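PDB 6VJR: vinylacetyl-CoA Delta-isomerase from Nitrosopumilus maritimus SCM1, which probably dehydrates 4-hydroxybutyryl-CoA and isomerises vinylacetyl-CoA, using FAD and a [4Fe-4S] cluster. Local coordinates for residues A[13-18]-A[217-222]; A[146-151]-A[184-189]; A[167-172]-A[209-214]; A[225-230]-A[256-261]. All blocks are in the same frame, centred on the assembly; numbering follows the deposited sequence. Where two conformers were deposited one is given.

Interaction 1 of 4, residues A[13-18]-A[217-222]; sequences RGRDLK and IPADAK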
# COMPACT_ATOMS: atom_id res chain seq x y z
N ARG A 13 24.30 -35.42 20.45
CA ARG A 13 25.27 -35.36 21.54
C ARG A 13 26.56 -36.08 21.16
O ARG A 13 26.56 -37.13 20.52
CB ARG A 13 24.75 -35.98 22.84
CG ARG A 13 23.63 -35.18 23.46
CD ARG A 13 23.26 -35.76 24.81
NE ARG A 13 22.17 -35.03 25.46
CZ ARG A 13 22.34 -33.88 26.11
NH1 ARG A 13 23.54 -33.35 26.26
NH2 ARG A 13 21.29 -33.30 26.66
N GLY A 14 27.68 -35.50 21.59
CA GLY A 14 28.94 -36.19 21.51
C GLY A 14 29.56 -36.18 20.11
O GLY A 14 30.44 -37.02 19.89
N ARG A 15 29.15 -35.24 19.22
CA ARG A 15 29.60 -35.28 17.82
C ARG A 15 30.88 -34.50 17.55
O ARG A 15 31.54 -34.70 16.52
CB ARG A 15 28.52 -34.82 16.85
CG ARG A 15 27.22 -35.57 17.06
CD ARG A 15 26.31 -35.45 15.84
NE ARG A 15 25.91 -34.06 15.62
CZ ARG A 15 25.28 -33.60 14.55
NH1 ARG A 15 24.88 -34.44 13.61
NH2 ARG A 15 25.02 -32.32 14.43
N ASP A 16 31.24 -33.60 18.45
CA ASP A 16 32.44 -32.78 18.27
C ASP A 16 32.58 -32.08 16.90
O ASP A 16 33.69 -31.96 16.36
CB ASP A 16 33.69 -33.56 18.66
CG ASP A 16 34.90 -32.68 18.96
OD1 ASP A 16 34.70 -31.57 19.56
OD2 ASP A 16 36.03 -33.08 18.61
N LEU A 17 31.50 -31.49 16.39
CA LEU A 17 31.56 -30.51 15.29
C LEU A 17 32.43 -29.35 15.76
O LEU A 17 32.40 -29.06 16.94
CB LEU A 17 30.14 -30.02 14.99
CG LEU A 17 29.31 -30.81 13.96
CD1 LEU A 17 29.18 -32.26 14.25
CD2 LEU A 17 27.94 -30.18 13.71
N LYS A 18 33.16 -28.72 14.84
CA LYS A 18 33.92 -27.52 15.12
C LYS A 18 32.99 -26.32 14.93
O LYS A 18 32.68 -25.97 13.80
CB LYS A 18 35.15 -27.44 14.21
CG LYS A 18 36.02 -26.29 14.60
CD LYS A 18 37.22 -26.06 13.69
CE LYS A 18 38.22 -27.12 13.72
NZ LYS A 18 39.30 -26.87 12.77
N ILE A 217 27.37 -34.36 2.51
CA ILE A 217 28.42 -34.55 3.49
C ILE A 217 27.77 -34.77 4.85
O ILE A 217 26.75 -34.15 5.18
CB ILE A 217 29.41 -33.39 3.52
CG1 ILE A 217 28.78 -32.08 3.93
CG2 ILE A 217 30.11 -33.24 2.19
CD1 ILE A 217 29.78 -30.98 4.17
N PRO A 218 28.35 -35.64 5.70
CA PRO A 218 27.90 -35.73 7.08
C PRO A 218 28.24 -34.42 7.81
O PRO A 218 29.27 -33.81 7.52
CB PRO A 218 28.58 -36.99 7.60
CG PRO A 218 29.89 -36.95 6.84
CD PRO A 218 29.52 -36.50 5.44
N ALA A 219 27.42 -34.05 8.79
CA ALA A 219 27.65 -32.80 9.48
C ALA A 219 29.00 -32.82 10.20
O ALA A 219 29.56 -31.76 10.43
CB ALA A 219 26.56 -32.54 10.50
N ASP A 220 29.51 -34.01 10.55
CA ASP A 220 30.81 -34.15 11.22
C ASP A 220 31.99 -34.38 10.27
O ASP A 220 33.03 -34.81 10.73
CB ASP A 220 30.78 -35.24 12.28
CG ASP A 220 30.56 -36.66 11.81
OD1 ASP A 220 30.34 -36.83 10.58
OD2 ASP A 220 30.65 -37.59 12.68
N ALA A 221 31.83 -34.12 8.96
CA ALA A 221 32.91 -34.26 7.99
C ALA A 221 34.16 -33.48 8.40
O ALA A 221 34.06 -32.35 8.87
CB ALA A 221 32.45 -33.80 6.64
N LYS A 222 35.32 -34.09 8.14
CA LYS A 222 36.61 -33.41 8.34
C LYS A 222 36.74 -32.25 7.35
O LYS A 222 36.34 -32.36 6.20
CB LYS A 222 37.73 -34.44 8.19
CG LYS A 222 37.68 -35.46 9.32
CD LYS A 222 37.64 -34.92 10.75
CE LYS A 222 37.69 -36.01 11.80
NZ LYS A 222 37.46 -35.46 13.14
O HOH W 1 31.04 -37.13 15.30
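Leu17 and Ala219 form the middle of this contact. Leu17 CG is anti to the carbonyl carbon, beside the backbone N (chi1 -89°, some 30° from the ideal staggered angle), and this sets the branched end over the turn at 218-221. CG comes 3.7 Å from Ala219 O, CD1 lies 3.9 Å from Asp220 CB, and CD2 reaches Ala219 CB at 4.2 Å, so both methyls of the fork rest on the turn. Leu17 and Asp220 cross at about a right angle. From the same loop, Arg15 reaches across with its chain bent at chi3 (-64°), which brings NH1 to 4.0 Å from Ala219 CB. This is van der Waals contact; NH1 is hydrogen-bonded to Ser193 O.

No direct hydrogen bond joins 13-18 to 217-222. One water does so instead, donating to Arg15 O at 2.8 Å and to Asp220 OD2 at 2.7 Å. Asp220 CG sits in the crowded position between its own N and carbonyl carbon (chi1 65°), holding the carboxylate on the water's side. Ala219 O, under Leu17, accepts a hydrogen bond from Tyr226 OH. The receiving surface is a type I beta turn, Pro218 to Ala221, closed by Ala221 N to Pro218 O at 3.0 Å, at the end of strand 213-218.

Interaction 2 of 4, residues A[146-151]-A[184-189]; sequences AMTDPK and KAHQTG. With FAD (flavin-adenine dinucleotide), chain F.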
# COMPACT_ATOMS: atom_id res chain seq x y z
N ALA A 146 22.24 -26.79 1.46
CA ALA A 146 23.26 -25.78 1.49
C ALA A 146 23.56 -25.28 0.08
O ALA A 146 24.50 -25.74 -0.58
CB ALA A 146 24.50 -26.30 2.19
N MET A 147 22.82 -24.23 -0.31
CA MET A 147 22.95 -23.70 -1.66
C MET A 147 23.76 -22.40 -1.67
O MET A 147 24.70 -22.26 -2.45
CB MET A 147 21.57 -23.50 -2.27
CG MET A 147 21.59 -22.80 -3.61
SD MET A 147 20.04 -22.87 -4.54
CE MET A 147 19.97 -24.62 -4.93
N THR A 148 23.37 -21.44 -0.86
CA THR A 148 23.88 -20.09 -0.98
C THR A 148 25.32 -19.96 -0.49
O THR A 148 25.59 -20.04 0.70
CB THR A 148 22.99 -19.13 -0.21
OG1 THR A 148 21.61 -19.34 -0.49
CG2 THR A 148 23.39 -17.70 -0.52
N ASP A 149 26.21 -19.58 -1.42
CA ASP A 149 27.60 -19.27 -1.14
C ASP A 149 27.67 -17.81 -0.68
O ASP A 149 26.70 -17.04 -0.76
CB ASP A 149 28.47 -19.43 -2.37
CG ASP A 149 28.26 -20.77 -3.06
OD1 ASP A 149 27.26 -20.86 -3.81
OD2 ASP A 149 28.98 -21.74 -2.74
N PRO A 150 28.82 -17.37 -0.13
CA PRO A 150 28.98 -15.97 0.24
C PRO A 150 28.87 -14.99 -0.92
O PRO A 150 28.37 -13.90 -0.69
CB PRO A 150 30.33 -15.94 0.93
CG PRO A 150 30.53 -17.36 1.42
CD PRO A 150 29.94 -18.18 0.32
N LYS A 151 29.43 -15.37 -2.08
CA LYS A 151 29.24 -14.75 -3.38
C LYS A 151 30.15 -13.55 -3.69
O LYS A 151 30.15 -13.12 -4.84
CB LYS A 151 27.79 -14.33 -3.66
CG LYS A 151 26.82 -15.50 -3.69
CD LYS A 151 25.43 -15.18 -4.21
CE LYS A 151 24.80 -14.08 -3.49
NZ LYS A 151 23.41 -13.75 -3.87
N LYS A 184 29.32 -21.95 2.60
CA LYS A 184 27.89 -21.80 2.41
C LYS A 184 27.37 -20.94 3.57
O LYS A 184 27.67 -21.22 4.72
CB LYS A 184 27.20 -23.17 2.36
CG LYS A 184 27.56 -24.01 1.14
CD LYS A 184 27.19 -23.51 -0.26
CE LYS A 184 27.37 -24.52 -1.33
NZ LYS A 184 27.10 -23.91 -2.64
N ALA A 185 26.73 -19.80 3.24
CA ALA A 185 26.31 -18.83 4.23
C ALA A 185 24.84 -19.00 4.59
O ALA A 185 24.05 -19.54 3.83
CB ALA A 185 26.61 -17.44 3.72
N HIS A 186 24.47 -18.47 5.77
CA HIS A 186 23.08 -18.37 6.22
C HIS A 186 22.40 -19.74 6.38
O HIS A 186 21.23 -19.89 6.07
CB HIS A 186 22.22 -17.60 5.22
CG HIS A 186 22.94 -16.47 4.57
ND1 HIS A 186 23.34 -15.29 5.16
CD2 HIS A 186 23.31 -16.41 3.28
CE1 HIS A 186 23.96 -14.57 4.24
NE2 HIS A 186 23.94 -15.22 3.09
N GLN A 187 23.16 -20.74 6.76
CA GLN A 187 22.66 -22.12 6.66
C GLN A 187 21.78 -22.55 7.82
O GLN A 187 22.26 -22.70 8.95
CB GLN A 187 23.87 -23.03 6.49
CG GLN A 187 24.56 -22.82 5.16
CD GLN A 187 23.65 -23.10 3.99
OE1 GLN A 187 22.93 -24.08 3.99
NE2 GLN A 187 23.68 -22.25 2.97
N THR A 188 20.50 -22.73 7.52
CA THR A 188 19.47 -23.01 8.49
C THR A 188 19.68 -24.41 9.07
O THR A 188 19.65 -25.39 8.34
CB THR A 188 18.09 -22.86 7.82
OG1 THR A 188 17.89 -21.49 7.45
CG2 THR A 188 16.96 -23.27 8.74
N GLY A 189 19.80 -24.46 10.41
CA GLY A 189 19.79 -25.72 11.13
C GLY A 189 20.97 -26.63 10.82
O GLY A 189 20.92 -27.82 11.14
PA FAD F . 22.43 -10.40 -1.85
O1A FAD F . 22.45 -11.25 -3.06
O2A FAD F . 23.70 -9.75 -1.45
O5B FAD F . 21.19 -9.42 -2.03
C5B FAD F . 21.23 -8.04 -1.57
C4B FAD F . 20.48 -7.19 -2.56
O4B FAD F . 21.26 -7.08 -3.77
C3B FAD F . 19.09 -7.68 -2.98
O3B FAD F . 18.21 -6.56 -3.16
C2B FAD F . 19.35 -8.36 -4.32
O2B FAD F . 18.25 -8.47 -5.20
C1B FAD F . 20.46 -7.47 -4.88
N9A FAD F . 21.34 -8.16 -5.82
C8A FAD F . 22.25 -9.17 -5.59
N7A FAD F . 22.92 -9.55 -6.65
C5A FAD F . 22.40 -8.77 -7.66
C6A FAD F . 22.69 -8.69 -9.04
N6A FAD F . 23.65 -9.42 -9.62
N1A FAD F . 21.95 -7.85 -9.79
C2A FAD F . 21.02 -7.09 -9.18
N3A FAD F . 20.68 -7.04 -7.89
C4A FAD F . 21.41 -7.92 -7.17
N1 FAD F . 20.38 -20.33 1.91
C2 FAD F . 20.71 -21.66 1.87
O2 FAD F . 21.34 -22.17 0.93
N3 FAD F . 20.25 -22.48 2.89
C4 FAD F . 19.53 -22.10 3.98
O4 FAD F . 19.27 -22.87 4.88
C4X FAD F . 19.29 -20.67 4.05
N5 FAD F . 18.61 -20.19 5.10
C5X FAD F . 18.58 -18.82 5.27
C6 FAD F . 18.10 -18.27 6.47
C7 FAD F . 18.10 -16.90 6.69
C7M FAD F . 17.66 -16.35 8.03
C8 FAD F . 18.45 -16.03 5.63
C8M FAD F . 18.35 -14.54 5.81
C9 FAD F . 18.85 -16.55 4.42
C9A FAD F . 18.95 -17.95 4.24
N10 FAD F . 19.47 -18.50 3.07
C10 FAD F . 19.74 -19.86 2.96
C1' FAD F . 20.10 -17.56 2.13
C2' FAD F . 19.22 -16.80 1.17
O2' FAD F . 18.90 -17.69 0.09
C3' FAD F . 19.95 -15.56 0.64
O3' FAD F . 20.02 -14.66 1.73
C4' FAD F . 19.35 -14.93 -0.62
O4' FAD F . 19.57 -15.78 -1.76
C5' FAD F . 19.93 -13.56 -0.92
O5' FAD F . 21.34 -13.65 -1.07
P FAD F . 22.29 -12.76 -0.22
O1P FAD F . 22.05 -12.89 1.21
O2P FAD F . 23.65 -13.01 -0.73
O3P FAD F . 21.93 -11.24 -0.56
O HOH W 2 25.30 -14.90 0.51
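Lys184 loses more surface than any other residue here, and its chain explains why. A bend at chi2 (-63°) folds it along Ala146, with CG 4.0 Å from Ala146 CB, and delivers NZ to the loop after strand 143-146. There NZ donates to Met147 O at 2.9 Å, from above the carbonyl plane, and makes a salt bridge to Asp149 OD2, also at 2.9 Å, above the carboxylate plane. Met199 O is a third acceptor for NZ, and Asp149 OD2 also takes Thr168 N, so NZ has three acceptors and OD2 two donors in this buried spot.

Thr148 is joined to the strand by its backbone: Ala185 N lies nearly along the Thr148 C=O axis at 2.8 Å. This is the flavin pocket of an acyl-CoA dehydrogenase-like fold, and the loop meets the pyrimidine end of the isoalloxazine. FAD O2 receives Thr148 N at 2.8 Å, Met147 N, and Gln187 NE2 at 3.1 Å, while Thr148 OG1 donates to FAD N1 at 2.9 Å. Three N-H groups on O2 would be expected to stabilise negative charge at the N1-C2=O2 end of a reduced flavin.

Gln187 OE1 lies against Ala146, 3.0 Å from its CA, while NE2 turns to the flavin. Asp382, Gly386 and His321 of the second subunit also bond FAD.

Interaction 3 of 4, residues A[167-172]-A[209-214]; sequences FTRIVD and KDWAIV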
# COMPACT_ATOMS: atom_id res chain seq x y z
N PHE A 167 32.58 -18.91 -4.24
CA PHE A 167 31.57 -19.91 -4.51
C PHE A 167 32.26 -21.26 -4.35
O PHE A 167 33.43 -21.42 -4.74
CB PHE A 167 31.01 -19.80 -5.93
CG PHE A 167 30.15 -18.58 -6.23
CD1 PHE A 167 30.75 -17.34 -6.43
CD2 PHE A 167 28.78 -18.69 -6.35
CE1 PHE A 167 29.98 -16.24 -6.76
CE2 PHE A 167 28.01 -17.57 -6.65
CZ PHE A 167 28.63 -16.36 -6.88
N THR A 168 31.52 -22.25 -3.85
CA THR A 168 32.05 -23.57 -3.56
C THR A 168 32.42 -24.33 -4.84
O THR A 168 31.66 -24.39 -5.81
CB THR A 168 31.01 -24.32 -2.71
OG1 THR A 168 30.85 -23.64 -1.47
CG2 THR A 168 31.44 -25.74 -2.40
N ARG A 169 33.61 -24.92 -4.83
CA ARG A 169 34.15 -25.57 -6.03
C ARG A 169 34.92 -26.85 -5.71
O ARG A 169 35.38 -27.08 -4.60
CB ARG A 169 35.09 -24.61 -6.75
CG ARG A 169 36.30 -24.25 -5.90
CD ARG A 169 37.11 -23.14 -6.53
NE ARG A 169 38.27 -22.72 -5.73
CZ ARG A 169 39.54 -22.95 -6.05
NH1 ARG A 169 39.82 -23.35 -7.25
NH2 ARG A 169 40.53 -22.66 -5.23
N ILE A 170 35.05 -27.68 -6.74
CA ILE A 170 35.95 -28.82 -6.70
C ILE A 170 37.38 -28.31 -6.85
O ILE A 170 37.71 -27.62 -7.80
CB ILE A 170 35.62 -29.77 -7.85
CG1 ILE A 170 34.16 -30.25 -7.78
CG2 ILE A 170 36.58 -30.95 -7.88
CD1 ILE A 170 33.65 -30.85 -9.08
N VAL A 171 38.25 -28.70 -5.92
CA VAL A 171 39.66 -28.34 -5.97
C VAL A 171 40.57 -29.52 -6.32
O VAL A 171 41.72 -29.29 -6.69
CB VAL A 171 40.11 -27.66 -4.67
CG1 VAL A 171 39.42 -26.32 -4.46
CG2 VAL A 171 39.95 -28.50 -3.44
N ASP A 172 40.10 -30.77 -6.13
CA ASP A 172 40.89 -31.92 -6.54
C ASP A 172 39.97 -33.11 -6.65
O ASP A 172 38.83 -33.07 -6.19
CB ASP A 172 41.96 -32.25 -5.52
CG ASP A 172 43.15 -33.04 -6.04
OD1 ASP A 172 43.17 -33.44 -7.23
OD2 ASP A 172 44.08 -33.23 -5.24
N LYS A 209 32.64 -24.58 -14.74
CA LYS A 209 32.51 -26.03 -14.62
C LYS A 209 32.96 -26.54 -13.24
O LYS A 209 32.33 -27.43 -12.69
CB LYS A 209 33.32 -26.66 -15.77
CG LYS A 209 33.14 -28.12 -15.93
CD LYS A 209 33.72 -28.65 -17.24
CE LYS A 209 35.18 -29.03 -17.11
NZ LYS A 209 35.83 -29.49 -18.35
N ASP A 210 34.05 -25.99 -12.69
CA ASP A 210 34.58 -26.45 -11.41
C ASP A 210 33.58 -26.25 -10.25
O ASP A 210 33.71 -26.88 -9.21
CB ASP A 210 35.90 -25.77 -11.09
CG ASP A 210 37.07 -26.19 -11.95
OD1 ASP A 210 36.89 -27.12 -12.78
OD2 ASP A 210 38.14 -25.58 -11.79
N TRP A 211 32.62 -25.34 -10.43
CA TRP A 211 31.63 -25.02 -9.42
C TRP A 211 30.35 -25.84 -9.60
O TRP A 211 29.44 -25.72 -8.79
CB TRP A 211 31.34 -23.51 -9.45
CG TRP A 211 32.48 -22.65 -8.98
CD1 TRP A 211 32.65 -22.17 -7.73
CD2 TRP A 211 33.61 -22.15 -9.76
NE1 TRP A 211 33.79 -21.41 -7.65
CE2 TRP A 211 34.39 -21.36 -8.87
CE3 TRP A 211 34.02 -22.27 -11.09
CZ2 TRP A 211 35.54 -20.71 -9.27
CZ3 TRP A 211 35.16 -21.60 -11.49
CH2 TRP A 211 35.91 -20.85 -10.59
N ALA A 212 30.29 -26.72 -10.61
CA ALA A 212 29.12 -27.55 -10.85
C ALA A 212 29.24 -28.84 -10.02
O ALA A 212 29.57 -29.92 -10.52
CB ALA A 212 28.95 -27.84 -12.32
N ILE A 213 29.05 -28.69 -8.70
CA ILE A 213 29.19 -29.79 -7.75
C ILE A 213 27.97 -29.81 -6.84
O ILE A 213 27.61 -28.81 -6.21
CB ILE A 213 30.51 -29.68 -6.95
CG1 ILE A 213 30.66 -30.80 -5.91
CG2 ILE A 213 30.70 -28.30 -6.33
CD1 ILE A 213 30.76 -32.19 -6.51
N VAL A 214 27.35 -30.99 -6.77
CA VAL A 214 26.39 -31.33 -5.74
C VAL A 214 26.90 -32.53 -4.99
O VAL A 214 27.24 -33.54 -5.61
CB VAL A 214 24.99 -31.66 -6.30
CG1 VAL A 214 24.03 -32.11 -5.18
CG2 VAL A 214 24.42 -30.46 -7.08
O HOH W 3 29.05 -24.24 -6.46
O HOH W 4 38.91 -25.62 -9.03
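Trp211 and Arg169 lie side by side and point the same way, with the indole presenting a face to the aliphatic part of the arginine. Arg169 CB stands 3.7 Å from the centroid of the five-membered ring, 16° off its normal, a CH-pi contact. The crowded first torsion of Arg169 (chi1 63°) followed by an extended run from CG to NE carries CD along the same face, 4.0 Å from Trp211 CZ2. The guanidinium plane is turned 36° from the indole, and NE goes on to a salt bridge with Asp165.

At its edge the indole meets the loop that leads into the strand. Trp211 NE1 gives Phe167 O a weak hydrogen bond at 2.9 Å and also bonds Pro164 O. Phe167 CB touches Trp211 CD1 at 3.4 Å, although the phenyl ring itself leads away.

Beyond Arg169, Ile170 crosses Ile213 obliquely, CG1 to CB at 3.8 Å. Next to this apolar pair the main chains join: Ile170 N donates to Asp210 O at 2.9 Å in a nearly straight bond. Two waters bridge the segments, one between Thr168 O and Trp211 O, the other between Ile170 O and Asp210 OD2. Strand 169-173 thus meets the 3-10 turn that leads into strand 213-218, a strand of a different sheet. One straight backbone bond, a weak indole bond and two bridging waters are the polar links; apolar contact of the indole and the isoleucines probably supplies much of the remaining cohesion.

Interaction 4 of 4, residues A[225-230]-A[256-261]; sequences TYIYGR and LIILDR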
# COMPACT_ATOMS: atom_id res chain seq x y z
N THR A 225 34.28 -26.13 9.16
CA THR A 225 34.16 -25.25 10.31
C THR A 225 32.82 -24.52 10.22
O THR A 225 32.46 -24.03 9.14
CB THR A 225 35.31 -24.24 10.30
OG1 THR A 225 36.60 -24.87 10.25
CG2 THR A 225 35.21 -23.33 11.52
N TYR A 226 32.12 -24.45 11.36
CA TYR A 226 30.87 -23.70 11.47
C TYR A 226 31.10 -22.44 12.28
O TYR A 226 31.68 -22.52 13.38
CB TYR A 226 29.76 -24.52 12.15
CG TYR A 226 29.41 -25.81 11.46
CD1 TYR A 226 30.10 -26.98 11.77
CD2 TYR A 226 28.42 -25.89 10.50
CE1 TYR A 226 29.79 -28.19 11.16
CE2 TYR A 226 28.10 -27.09 9.89
CZ TYR A 226 28.78 -28.25 10.21
OH TYR A 226 28.42 -29.40 9.57
N ILE A 227 30.65 -21.29 11.74
CA ILE A 227 30.74 -20.04 12.46
C ILE A 227 29.31 -19.52 12.66
O ILE A 227 28.64 -19.20 11.70
CB ILE A 227 31.66 -19.02 11.78
CG1 ILE A 227 33.05 -19.60 11.47
CG2 ILE A 227 31.76 -17.80 12.70
CD1 ILE A 227 33.94 -18.68 10.69
N TYR A 228 28.87 -19.52 13.91
CA TYR A 228 27.47 -19.28 14.23
C TYR A 228 27.09 -17.83 13.91
O TYR A 228 27.85 -16.92 14.16
CB TYR A 228 27.25 -19.56 15.72
CG TYR A 228 25.89 -20.14 16.07
CD1 TYR A 228 25.68 -21.52 16.04
CD2 TYR A 228 24.82 -19.35 16.44
CE1 TYR A 228 24.45 -22.08 16.29
CE2 TYR A 228 23.58 -19.91 16.72
CZ TYR A 228 23.41 -21.27 16.67
OH TYR A 228 22.20 -21.83 16.94
N GLY A 229 25.86 -17.62 13.42
CA GLY A 229 25.36 -16.27 13.24
C GLY A 229 24.72 -15.70 14.51
O GLY A 229 24.01 -16.36 15.23
N ARG A 230 24.92 -14.40 14.73
CA ARG A 230 24.19 -13.70 15.78
C ARG A 230 22.74 -13.54 15.35
O ARG A 230 22.41 -13.65 14.18
CB ARG A 230 24.77 -12.32 16.04
CG ARG A 230 26.13 -12.32 16.72
CD ARG A 230 26.38 -11.04 17.46
NE ARG A 230 25.59 -11.01 18.70
CZ ARG A 230 25.97 -10.36 19.79
NH1 ARG A 230 27.02 -9.54 19.78
NH2 ARG A 230 25.23 -10.46 20.89
N LEU A 256 27.59 -19.99 9.12
CA LEU A 256 28.46 -20.04 7.96
C LEU A 256 29.25 -21.34 8.01
O LEU A 256 29.93 -21.63 8.99
CB LEU A 256 29.37 -18.81 8.03
CG LEU A 256 30.41 -18.67 6.93
CD1 LEU A 256 29.83 -18.51 5.55
CD2 LEU A 256 31.36 -17.54 7.26
N ILE A 257 29.14 -22.12 6.94
CA ILE A 257 29.84 -23.38 6.82
C ILE A 257 31.07 -23.17 5.94
O ILE A 257 30.96 -22.80 4.76
CB ILE A 257 28.95 -24.46 6.21
CG1 ILE A 257 27.58 -24.57 6.87
CG2 ILE A 257 29.70 -25.79 6.24
CD1 ILE A 257 26.71 -25.63 6.23
N ILE A 258 32.23 -23.32 6.54
CA ILE A 258 33.48 -23.25 5.80
C ILE A 258 33.90 -24.66 5.40
O ILE A 258 33.83 -25.57 6.21
CB ILE A 258 34.59 -22.56 6.59
CG1 ILE A 258 34.11 -21.28 7.29
CG2 ILE A 258 35.80 -22.35 5.66
CD1 ILE A 258 33.68 -20.18 6.34
N LEU A 259 34.33 -24.82 4.13
CA LEU A 259 34.80 -26.09 3.60
C LEU A 259 36.26 -25.97 3.15
O LEU A 259 36.57 -25.13 2.29
CB LEU A 259 33.93 -26.46 2.40
CG LEU A 259 32.42 -26.41 2.63
CD1 LEU A 259 31.63 -26.34 1.34
CD2 LEU A 259 31.98 -27.58 3.44
N ASP A 260 37.14 -26.77 3.76
CA ASP A 260 38.56 -26.82 3.41
C ASP A 260 38.90 -28.24 2.95
O ASP A 260 39.17 -29.14 3.75
CB ASP A 260 39.44 -26.39 4.56
CG ASP A 260 40.91 -26.34 4.23
OD1 ASP A 260 41.25 -26.42 3.04
OD2 ASP A 260 41.72 -26.26 5.18
N ARG A 261 38.85 -28.42 1.63
CA ARG A 261 39.27 -29.66 1.01
C ARG A 261 38.50 -30.82 1.63
O ARG A 261 39.09 -31.87 1.97
CB ARG A 261 40.78 -29.89 1.05
CG ARG A 261 41.59 -28.86 0.29
CD ARG A 261 43.07 -28.92 0.64
NE ARG A 261 43.14 -28.41 2.03
CZ ARG A 261 44.20 -28.27 2.82
NH1 ARG A 261 44.01 -27.87 4.06
NH2 ARG A 261 45.43 -28.55 2.39
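Four backbone hydrogen bonds hold strands 225-228 and 256-259 together as an antiparallel pair. Thr225 and Ile258 bond both ways: Thr225 N reaches a lone pair of Ile258 O at 3.0 Å, while Ile258 N lies nearly along the C=O axis of Thr225 at 2.7 Å. Ile227 and Leu256 repeat the pattern, with Ile227 N to Leu256 O and Leu256 N to Ile227 O both 2.9 Å.

Between them sits the non-hydrogen-bonded pair Tyr226 and Ile257. Matching first torsions, with Tyr226 CG and Ile257 CG1 each beside the backbone N, keep these side chains alongside each other on one face, Ile257 CG1 4.0 Å from Tyr226 CD2. On the face of Thr225, Ile227, Leu256 and Ile258, Ile227 CD1 comes 4.3 Å from Ile258 CG1.

Further out, strand 19-21 flanks 224-228 (Tyr20 bonding Tyr226) and strand 177-188 flanks 254-259 (Lys184 bonding Ile257). Tyr226 OH is fixed by Ala219 O, and Ile257 touches Gln187, which binds FAD. Ile227 meets Pro392 of the second subunit, Leu256 its Leu406 and Ile258 its Tyr409. The strands therefore owe their alignment to main-chain polarity, whereas hydrocarbon contacts pack one face against the neighbouring subunit and the Tyr226-Ile257 face against Ile196 of strand 195-198 in the other sheet.

How the interactions relate
From the N terminus, residues 13-18 wait nearly 200 residues for 217-222, so interaction 1 closes the longest loop and encloses interactions 2 and 3. Those two cross: 146-151, 167-172, 184-189 and 209-214 alternate along the chain. They also meet in space, through Asp149 OD2 and Thr168 N. Interaction 4 follows in series, pairing 225-230 with 256-261. Lys184 O to Ile257 N joins it to interaction 2, while Lys18 O to Tyr226 N joins it to interaction 1. Together they connect the sheet holding 169-173, 177-188, 224-228 and 254-259 with the one holding 143-146 and 213-218, with the flavin site at interaction 2; interactions 2 and 4 also touch the second subunit.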